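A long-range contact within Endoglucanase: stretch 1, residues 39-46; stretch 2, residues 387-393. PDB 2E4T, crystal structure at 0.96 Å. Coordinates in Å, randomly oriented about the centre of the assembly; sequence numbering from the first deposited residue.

Stretch 1 39-46: TAKRFGGN
Stretch 2 387-393: YLATFWG

This is a small, side-chain-mediated packing contact between two strands that cross without pairing: no hydrogen bond passes between the stretches, and 276 Å² of surface, both sides summed, is buried. Thr-390 (61 Å²), Trp-392 (55 Å²), Arg-42 (53 Å²) and Ala-40 (50 Å²) have the most area covered. Residues Ala-40 to Phe-43 and Leu-388 to Phe-391 are extended (phi -154 to -61°, psi 100 to 148°). The strands' N-to-C directions differ by 67° (signed crossing angle -67°), and their axes approach to 7.2 Å, leaving a gap that side chains fill. The nearest CA pairs are Arg-42 and Thr-390, 6.7 Å apart, and Gly-45 and Trp-392, 9.1 Å apart.

Strand alternation selects the contacting residues. Ala-40 and Arg-42 direct CA-to-CB toward stretch 2, whereas Lys-41 and Phe-43 point away; across the gap, Thr-390 points toward and Ala-389 away. The methyl group of Ala-40 makes van der Waals contact, its CB lying 4.1 Å from Leu-388 CD1 and 4.2 Å from Thr-390 CG2. Leu-388 leaves its backbone sideways, but its end comes nearer (chi1 178°, t; chi2 147°, between wells).

Arg-42 is extended, with chi1 to chi3 all t (171, 172, 179°) and chi4 -100°. Its aliphatic portion passes Thr-390 (chi1 43°, p), with Arg-42 CD 3.7 Å from Thr-390 OG1, while NH1 and NH2 are hydrogen-bonded elsewhere in the structure. Trp-392 CZ3 lies 4.1 Å from Arg-42 NH1, at the guanidinium edge.

Trp-392 directs CA-to-CB toward stretch 1 (chi1 -175°, t; chi2 -78°), and its six-membered ring lies beside Gly-44 and Gly-45. Gly-44 O meets the ring edge, 3.6 Å from Trp-392 CZ3; Gly-45 CA approaches CZ3 obliquely at 4.0 Å. Gly-45 has phi/psi 90/-177°, which alone calls for glycine; an ideal CB would also fall 2.6 Å from Trp-392 CH2. At Gly-44 (-161/-171°), a CB would clash with Arg-42 CZ at 2.5 Å.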

# COMPACT_ATOMS: atom_id res chain seq x y z
N THR A 39 2.80 5.34 -8.84
CA THR A 39 4.16 4.82 -9.01
C THR A 39 4.28 3.34 -8.65
O THR A 39 5.35 2.76 -8.72
CB THR A 39 5.15 5.63 -8.20
OG1 THR A 39 4.81 5.48 -6.82
CG2 THR A 39 5.13 7.10 -8.59
N ALA A 40 3.13 2.72 -8.31
CA ALA A 40 3.10 1.27 -8.13
C ALA A 40 1.64 0.85 -8.41
O ALA A 40 0.70 1.59 -8.17
CB ALA A 40 3.50 0.84 -6.70
N LYS A 41 1.52 -0.39 -8.95
CA LYS A 41 0.22 -1.01 -9.15
C LYS A 41 0.25 -2.39 -8.51
O LYS A 41 1.14 -3.20 -8.80
CB LYS A 41 -0.12 -1.14 -10.65
CG LYS A 41 -0.57 0.15 -11.28
CD LYS A 41 -1.82 0.79 -10.66
CE LYS A 41 -3.04 -0.10 -10.57
NZ LYS A 41 -3.58 -0.50 -11.92
N ARG A 42 -0.77 -2.66 -7.68
CA ARG A 42 -0.94 -3.97 -7.06
C ARG A 42 -2.16 -4.67 -7.65
O ARG A 42 -3.25 -4.10 -7.69
CB ARG A 42 -1.16 -3.81 -5.54
CG ARG A 42 -1.56 -5.12 -4.84
CD ARG A 42 -1.56 -4.90 -3.35
NE ARG A 42 -1.96 -6.06 -2.56
CZ ARG A 42 -3.15 -6.25 -2.02
NH1 ARG A 42 -4.19 -5.49 -2.33
NH2 ARG A 42 -3.25 -7.25 -1.11
N PHE A 43 -1.91 -5.94 -8.08
CA PHE A 43 -2.96 -6.88 -8.44
C PHE A 43 -3.18 -7.74 -7.20
O PHE A 43 -2.33 -8.59 -6.89
CB PHE A 43 -2.47 -7.73 -9.63
CG PHE A 43 -3.39 -8.87 -9.99
CD1 PHE A 43 -4.59 -8.63 -10.69
CD2 PHE A 43 -3.05 -10.19 -9.69
CE1 PHE A 43 -5.44 -9.68 -11.05
CE2 PHE A 43 -3.89 -11.26 -10.10
CZ PHE A 43 -5.06 -10.98 -10.76
N GLY A 44 -4.23 -7.43 -6.43
CA GLY A 44 -4.39 -8.07 -5.14
C GLY A 44 -5.81 -7.93 -4.67
O GLY A 44 -6.70 -7.47 -5.39
N GLY A 45 -6.04 -8.31 -3.40
CA GLY A 45 -7.35 -8.29 -2.83
C GLY A 45 -8.11 -9.61 -3.04
O GLY A 45 -7.56 -10.60 -3.56
N ASN A 46 -9.36 -9.63 -2.58
CA ASN A 46 -10.07 -10.91 -2.41
C ASN A 46 -10.13 -11.73 -3.70
O ASN A 46 -10.01 -12.97 -3.63
CB ASN A 46 -11.50 -10.64 -1.95
CG ASN A 46 -11.55 -10.12 -0.54
OD1 ASN A 46 -10.56 -10.20 0.21
ND2 ASN A 46 -12.75 -9.64 -0.12
N TYR A 387 8.25 1.38 2.16
CA TYR A 387 8.81 1.05 0.86
C TYR A 387 7.80 1.14 -0.29
O TYR A 387 8.12 1.60 -1.40
CB TYR A 387 9.34 -0.39 0.93
CG TYR A 387 9.88 -0.92 -0.36
CD1 TYR A 387 11.00 -0.35 -0.97
CD2 TYR A 387 9.29 -2.04 -0.96
CE1 TYR A 387 11.50 -0.87 -2.16
CE2 TYR A 387 9.83 -2.58 -2.13
CZ TYR A 387 10.95 -2.00 -2.71
OH TYR A 387 11.53 -2.50 -3.85
N LEU A 388 6.58 0.67 -0.06
CA LEU A 388 5.57 0.61 -1.12
C LEU A 388 4.23 0.81 -0.43
O LEU A 388 4.01 0.31 0.69
CB LEU A 388 5.66 -0.73 -1.88
CG LEU A 388 4.63 -0.94 -2.99
CD1 LEU A 388 5.22 -1.77 -4.12
CD2 LEU A 388 3.35 -1.61 -2.49
N ALA A 389 3.30 1.50 -1.12
CA ALA A 389 1.94 1.60 -0.59
C ALA A 389 1.01 1.72 -1.79
O ALA A 389 1.34 2.33 -2.80
CB ALA A 389 1.80 2.78 0.38
N THR A 390 -0.18 1.13 -1.60
CA THR A 390 -1.19 1.11 -2.66
C THR A 390 -2.58 1.36 -2.06
O THR A 390 -3.11 0.52 -1.32
CB THR A 390 -1.11 -0.22 -3.51
OG1 THR A 390 -0.94 -1.35 -2.65
CG2 THR A 390 0.06 -0.21 -4.45
N PHE A 391 -3.14 2.53 -2.38
CA PHE A 391 -4.48 2.89 -1.95
C PHE A 391 -5.50 1.89 -2.51
O PHE A 391 -5.36 1.43 -3.66
CB PHE A 391 -4.78 4.30 -2.51
CG PHE A 391 -6.20 4.77 -2.32
CD1 PHE A 391 -6.70 5.11 -1.06
CD2 PHE A 391 -7.05 4.87 -3.42
CE1 PHE A 391 -8.02 5.52 -0.91
CE2 PHE A 391 -8.36 5.29 -3.28
CZ PHE A 391 -8.84 5.60 -2.03
N TRP A 392 -6.54 1.57 -1.74
CA TRP A 392 -7.65 0.77 -2.21
C TRP A 392 -8.90 1.64 -2.31
O TRP A 392 -9.35 2.16 -1.28
CB TRP A 392 -7.91 -0.45 -1.31
CG TRP A 392 -8.99 -1.34 -1.89
CD1 TRP A 392 -10.34 -1.14 -1.87
CD2 TRP A 392 -8.79 -2.54 -2.68
NE1 TRP A 392 -11.01 -2.13 -2.60
CE2 TRP A 392 -10.07 -2.99 -3.10
CE3 TRP A 392 -7.66 -3.27 -3.06
CZ2 TRP A 392 -10.22 -4.14 -3.92
CZ3 TRP A 392 -7.83 -4.41 -3.88
CH2 TRP A 392 -9.10 -4.84 -4.28
N GLY A 393 -9.38 1.80 -3.54
CA GLY A 393 -10.56 2.62 -3.79
C GLY A 393 -10.55 3.08 -5.22
O GLY A 393 -9.53 3.04 -5.91